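Local coordinates for effector protein HopAB2 (Pseudomonas syringae pv. tomato, PDB 3TL8) that suppresses programmed cell death and immunity in susceptible plants but triggers the hypersensitive response when the tomato resistance protein Pto recognises it, at residues Glu55-Arg58 with Thr59-Arg63; Pro70-Leu73 with Asp74-Ser77. One frame throughout, in Å; residues are numbered along the deposited sequence.

Both contacts are local and lie within the all-helical BAK1-binding domain of HopAB2, with centres about 11 Å apart. Contact 1 comes first in the chain and spans two successive turns inside helix 54-65. Contact 2 follows after a short loop and forms where that loop turns into helix 73-81. Leu57 of contact 1 and Ile75 of contact 2 come end to end between the two helices, although the approach of their CD1 atoms is implausibly short and its detail uncertain. Contact 1 is partly buried, with helix 98-109 packed against its leucines, whereas contact 2 lies at the surface. The chain passes from a helix partly buried against helix 98-109 to a more exposed helix start.

Contact 1 (Glu55-Arg58 with Thr59-Arg63); sequences EHLR and TALER
Leu57 meets Ala60 and Leu61 one turn further along helix 54-65. Its CD1 lies 4.2 Å from Ala60 CB and equally far from Leu61 CG, and the two leucine side chains cross obliquely. CG of Leu57 stands anti to the backbone N (chi1 179°), which swings the branched end, CD1 included, toward both partners.

The backbone bonds of the helix hold this spacing. Leu61 N reaches Leu57 O at 3.1 Å and Glu62 N reaches Arg58 O at 2.7 Å, the first with an almost straight N-H...O angle of 170°. His56 O is instead met by Thr59 N at 3.2 Å from above the carbonyl plane. Thr59 OG1, beside its own backbone N, adds a weak bond to His56 O at 3.3 Å, and thus two donors of one residue share one carbonyl. CG2, the other branch of Thr59, lies over a face of the Arg63 guanidinium, offset toward its rim.

On the polar flank, Arg58 NH1 and Glu55 OE1 form a long salt bridge of 3.6 Å, while Arg58 NE is weakly hydrogen-bonded to Asn107 OD1. Leu57 and Leu61 also touch Leu106 of helix 98-109, and Leu61 reaches Leu99 and Asn103. This is the pattern of an amphipathic alpha-helix in a small helical bundle, with leucines a turn apart facing helix 98-109 and the Arg58-Glu55 pair at the margin of that interface.

Contact 2 (Pro70-Leu73 with Asp74-Ser77); sequences PIPL and DIGS
Ile71 and Ile75 both hold CG1 anti to the backbone N (chi1 170° and 166°), and this choice decides which branch of each reaches the other segment. In Ile71 it sends the extended CG1-CD1 arm forward until CD1 lies 3.9 Å from Gly76 CA. In Ile75 it leaves CG2 between the backbone N and the carbonyl carbon, turned back onto Pro72. That methyl sits against the pyrrolidine ring, a tight 3.3 Å from Pro72 CB and 3.6 Å from both Pro72 CG and Pro72 CD, as the ring and the isoleucine run alongside each other. Ile71 CG1 also approaches Ile75 CG2, at a looser 4.4 Å.

Pro72 occupies the N-cap of helix 73-81. Its psi of 136° still belongs to the extended loop, and the helical turn begins with Leu73. The carbonyl of Pro72 accepts the first hydrogen bond of the helix from Gly76 N at 2.6 Å, a donor nearly in line with the C=O bond, and a weak, bent one from Ile75 N. One residue on, Ser77 N points straight at Leu73 O, but at 3.4 Å the bond is weak.

Beyond these residues, Ile71 packs on Pro86 and Ser87. Pro86 closes the Gly83-Pro86 motif through which the protein interacts with the Pto kinase, so the loop leading into the helix adjoins one end of that motif.

The chemistry at this helix start is a division of labour. Pro72 offers a carbonyl to the opening turn and, having a ring in place of a polar side chain, meets that turn through hydrocarbon contact with Ile75. The cap side chain is thus apolar, while Asp74 puts a carboxylate into the first turn, where its charge would probably be favourable to the helix dipole.

Contact 1 (Glu55-Arg58 with Thr59-Arg63)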
ATOM      1  N   GLU B  55      13.185  25.349   6.354  1.00101.79           N
ATOM      2  CA  GLU B  55      12.184  25.101   7.389  1.00109.47           C
ATOM      3  C   GLU B  55      10.814  25.436   6.813  1.00111.69           C
ATOM      4  O   GLU B  55       9.778  24.976   7.301  1.00112.12           O
ATOM      5  CB  GLU B  55      12.466  25.927   8.646  1.00118.24           C
ATOM      6  CG  GLU B  55      13.520  25.326   9.585  1.00121.76           C
ATOM      7  CD  GLU B  55      12.976  24.193  10.450  1.00118.58           C
ATOM      8  OE1 GLU B  55      11.782  23.845  10.303  1.00116.37           O
ATOM      9  OE2 GLU B  55      13.743  23.655  11.281  1.00114.80           O
ATOM     10  N   HIS B  56      10.835  26.255   5.766  1.00109.54           N
ATOM     11  CA  HIS B  56       9.661  26.555   4.960  1.00102.32           C
ATOM     12  C   HIS B  56       9.280  25.296   4.221  1.00 84.18           C
ATOM     13  O   HIS B  56       8.127  24.885   4.209  1.00 75.56           O
ATOM     14  CB  HIS B  56      10.045  27.591   3.911  1.00106.81           C
ATOM     15  CG  HIS B  56       9.036  28.674   3.714  1.00109.89           C
ATOM     16  ND1 HIS B  56       8.597  29.478   4.743  1.00111.68           N
ATOM     17  CD2 HIS B  56       8.406  29.110   2.599  1.00112.93           C
ATOM     18  CE1 HIS B  56       7.725  30.352   4.273  1.00113.39           C
ATOM     19  NE2 HIS B  56       7.591  30.150   2.973  1.00113.47           N
ATOM     20  N   LEU B  57      10.294  24.700   3.602  1.00 84.55           N
ATOM     21  CA  LEU B  57      10.130  23.624   2.634  1.00 86.77           C
ATOM     22  C   LEU B  57       9.603  22.327   3.242  1.00 87.72           C
ATOM     23  O   LEU B  57       8.776  21.645   2.636  1.00 84.70           O
ATOM     24  CB  LEU B  57      11.450  23.373   1.902  1.00 81.44           C
ATOM     25  CG  LEU B  57      11.427  22.256   0.861  1.00 87.88           C
ATOM     26  CD1 LEU B  57      10.081  22.200   0.178  1.00 90.34           C
ATOM     27  CD2 LEU B  57      12.545  22.416  -0.158  1.00 91.90           C
ATOM     28  N   ARG B  58      10.085  21.992   4.433  1.00 89.45           N
ATOM     29  CA  ARG B  58       9.585  20.832   5.156  1.00 91.60           C
ATOM     30  C   ARG B  58       8.080  20.729   4.943  1.00 91.58           C
ATOM     31  O   ARG B  58       7.556  19.666   4.612  1.00 92.45           O
ATOM     32  CB  ARG B  58       9.869  20.995   6.650  1.00 95.36           C
ATOM     33  CG  ARG B  58      10.738  19.921   7.274  1.00 94.24           C
ATOM     34  CD  ARG B  58      11.003  20.265   8.728  1.00 98.43           C
ATOM     35  NE  ARG B  58      11.745  19.219   9.422  1.00110.04           N
ATOM     36  CZ  ARG B  58      12.112  19.292  10.698  1.00115.36           C
ATOM     37  NH1 ARG B  58      11.806  20.368  11.412  1.00118.41           N
ATOM     38  NH2 ARG B  58      12.783  18.292  11.262  1.00109.59           N
ATOM     39  N   THR B  59       7.398  21.860   5.105  1.00 88.37           N
ATOM     40  CA  THR B  59       5.939  21.907   5.092  1.00 81.53           C
ATOM     41  C   THR B  59       5.320  21.502   3.756  1.00 64.64           C
ATOM     42  O   THR B  59       4.388  20.704   3.719  1.00 57.27           O
ATOM     43  CB  THR B  59       5.424  23.303   5.491  1.00 86.63           C
ATOM     44  OG1 THR B  59       6.139  23.767   6.642  1.00 91.89           O
ATOM     45  CG2 THR B  59       3.931  23.255   5.802  1.00 82.53           C
ATOM     46  N   ALA B  60       5.831  22.051   2.661  1.00 60.84           N
ATOM     47  CA  ALA B  60       5.276  21.739   1.348  1.00 69.81           C
ATOM     48  C   ALA B  60       5.479  20.261   1.025  1.00 78.12           C
ATOM     49  O   ALA B  60       4.621  19.624   0.408  1.00 79.01           O
ATOM     50  CB  ALA B  60       5.904  22.608   0.278  1.00 67.06           C
ATOM     51  N   LEU B  61       6.623  19.732   1.448  1.00 74.43           N
ATOM     52  CA  LEU B  61       6.962  18.334   1.225  1.00 71.43           C
ATOM     53  C   LEU B  61       6.172  17.391   2.124  1.00 70.10           C
ATOM     54  O   LEU B  61       5.755  16.322   1.693  1.00 60.70           O
ATOM     55  CB  LEU B  61       8.457  18.113   1.438  1.00 68.21           C
ATOM     56  CG  LEU B  61       9.274  18.108   0.156  1.00 69.09           C
ATOM     57  CD1 LEU B  61      10.691  17.657   0.449  1.00 73.00           C
ATOM     58  CD2 LEU B  61       8.611  17.192  -0.850  1.00 66.04           C
ATOM     59  N   GLU B  62       5.986  17.785   3.378  1.00 74.82           N
ATOM     60  CA  GLU B  62       5.240  16.968   4.316  1.00 78.74           C
ATOM     61  C   GLU B  62       3.782  16.896   3.881  1.00 75.30           C
ATOM     62  O   GLU B  62       3.197  15.820   3.794  1.00 77.26           O
ATOM     63  CB  GLU B  62       5.344  17.531   5.733  1.00 89.04           C
ATOM     64  CG  GLU B  62       4.642  16.670   6.772  1.00105.74           C
ATOM     65  CD  GLU B  62       4.604  17.310   8.148  1.00122.07           C
ATOM     66  OE1 GLU B  62       5.007  18.490   8.275  1.00128.62           O
ATOM     67  OE2 GLU B  62       4.166  16.628   9.102  1.00123.48           O
ATOM     68  N   ARG B  63       3.197  18.050   3.598  1.00 71.34           N
ATOM     69  CA  ARG B  63       1.801  18.099   3.211  1.00 75.81           C
ATOM     70  C   ARG B  63       1.550  17.446   1.861  1.00 80.49           C
ATOM     71  O   ARG B  63       0.441  16.992   1.588  1.00 86.47           O
ATOM     72  CB  ARG B  63       1.302  19.537   3.225  1.00 88.09           C
ATOM     73  CG  ARG B  63       1.288  20.119   4.620  1.00103.93           C
ATOM     74  CD  ARG B  63       0.728  21.527   4.650  1.00117.36           C
ATOM     75  NE  ARG B  63       0.498  21.962   6.023  1.00124.12           N
ATOM     76  CZ  ARG B  63       0.153  23.196   6.369  1.00131.29           C
ATOM     77  NH1 ARG B  63       0.001  24.129   5.438  1.00132.51           N
ATOM     78  NH2 ARG B  63      -0.036  23.498   7.647  1.00133.71           N
TER

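Contact 2 (Pro70-Leu73 with Asp74-Ser77)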
ATOM      1  N   PRO B  70      -1.406  19.413  -3.476  1.00 98.33           N
ATOM      2  CA  PRO B  70      -0.746  19.779  -4.735  1.00 93.97           C
ATOM      3  C   PRO B  70       0.407  20.757  -4.524  1.00 88.73           C
ATOM      4  O   PRO B  70       0.264  21.775  -3.843  1.00 86.47           O
ATOM      5  CB  PRO B  70      -1.867  20.435  -5.543  1.00 99.49           C
ATOM      6  CG  PRO B  70      -2.804  20.958  -4.518  1.00104.72           C
ATOM      7  CD  PRO B  70      -2.770  19.959  -3.394  1.00103.12           C
ATOM      8  N   ILE B  71       1.542  20.428  -5.129  1.00 83.65           N
ATOM      9  CA  ILE B  71       2.788  21.149  -4.928  1.00 88.07           C
ATOM     10  C   ILE B  71       2.776  22.570  -5.530  1.00 96.31           C
ATOM     11  O   ILE B  71       2.311  22.780  -6.655  1.00 89.30           O
ATOM     12  CB  ILE B  71       3.949  20.325  -5.504  1.00 89.71           C
ATOM     13  CG1 ILE B  71       5.241  21.144  -5.529  1.00 98.12           C
ATOM     14  CG2 ILE B  71       3.578  19.826  -6.883  1.00 84.87           C
ATOM     15  CD1 ILE B  71       6.425  20.369  -6.042  1.00103.38           C
ATOM     16  N   PRO B  72       3.278  23.553  -4.763  1.00 98.36           N
ATOM     17  CA  PRO B  72       3.295  24.951  -5.207  1.00101.08           C
ATOM     18  C   PRO B  72       4.138  25.169  -6.468  1.00101.57           C
ATOM     19  O   PRO B  72       5.240  24.633  -6.587  1.00 95.98           O
ATOM     20  CB  PRO B  72       3.913  25.691  -4.012  1.00100.28           C
ATOM     21  CG  PRO B  72       3.624  24.817  -2.840  1.00 99.21           C
ATOM     22  CD  PRO B  72       3.725  23.414  -3.365  1.00 98.72           C
ATOM     23  N   LEU B  73       3.607  25.953  -7.403  1.00 99.30           N
ATOM     24  CA  LEU B  73       4.311  26.273  -8.637  1.00103.22           C
ATOM     25  C   LEU B  73       5.563  27.073  -8.302  1.00101.96           C
ATOM     26  O   LEU B  73       6.604  26.931  -8.947  1.00 99.72           O
ATOM     27  CB  LEU B  73       3.395  27.073  -9.564  1.00111.00           C
ATOM     28  CG  LEU B  73       2.061  26.391  -9.885  1.00111.63           C
ATOM     29  CD1 LEU B  73       0.998  27.407 -10.271  1.00108.68           C
ATOM     30  CD2 LEU B  73       2.228  25.330 -10.968  1.00110.87           C
ATOM     31  N   ASP B  74       5.435  27.918  -7.281  1.00 99.76           N
ATOM     32  CA  ASP B  74       6.559  28.611  -6.670  1.00 99.65           C
ATOM     33  C   ASP B  74       7.757  27.668  -6.592  1.00100.11           C
ATOM     34  O   ASP B  74       8.812  27.919  -7.179  1.00104.76           O
ATOM     35  CB  ASP B  74       6.132  29.080  -5.264  1.00100.24           C
ATOM     36  CG  ASP B  74       7.298  29.560  -4.396  1.00105.30           C
ATOM     37  OD1 ASP B  74       8.467  29.211  -4.669  1.00110.59           O
ATOM     38  OD2 ASP B  74       7.032  30.281  -3.408  1.00101.23           O
ATOM     39  N   ILE B  75       7.569  26.563  -5.885  1.00 97.20           N
ATOM     40  CA  ILE B  75       8.659  25.649  -5.583  1.00 88.84           C
ATOM     41  C   ILE B  75       8.810  24.505  -6.593  1.00 82.37           C
ATOM     42  O   ILE B  75       9.889  23.935  -6.739  1.00 74.48           O
ATOM     43  CB  ILE B  75       8.509  25.116  -4.158  1.00 81.94           C
ATOM     44  CG1 ILE B  75       9.415  23.913  -3.931  1.00 90.06           C
ATOM     45  CG2 ILE B  75       7.066  24.762  -3.887  1.00 80.34           C
ATOM     46  CD1 ILE B  75       9.506  23.518  -2.492  1.00 91.46           C
ATOM     47  N   GLY B  76       7.735  24.180  -7.299  1.00 89.99           N
ATOM     48  CA  GLY B  76       7.816  23.189  -8.356  1.00 95.95           C
ATOM     49  C   GLY B  76       8.999  23.498  -9.254  1.00 92.53           C
ATOM     50  O   GLY B  76       9.842  22.635  -9.513  1.00 85.35           O
ATOM     51  N   SER B  77       9.070  24.746  -9.712  1.00 96.62           N
ATOM     52  CA  SER B  77      10.207  25.204 -10.504  1.00 92.20           C
ATOM     53  C   SER B  77      11.514  25.071  -9.720  1.00 90.33           C
ATOM     54  O   SER B  77      12.476  24.482 -10.208  1.00 99.12           O
ATOM     55  CB  SER B  77      10.009  26.646 -10.969  1.00 84.22           C
ATOM     56  OG  SER B  77      11.113  27.078 -11.750  1.00 88.31           O
TER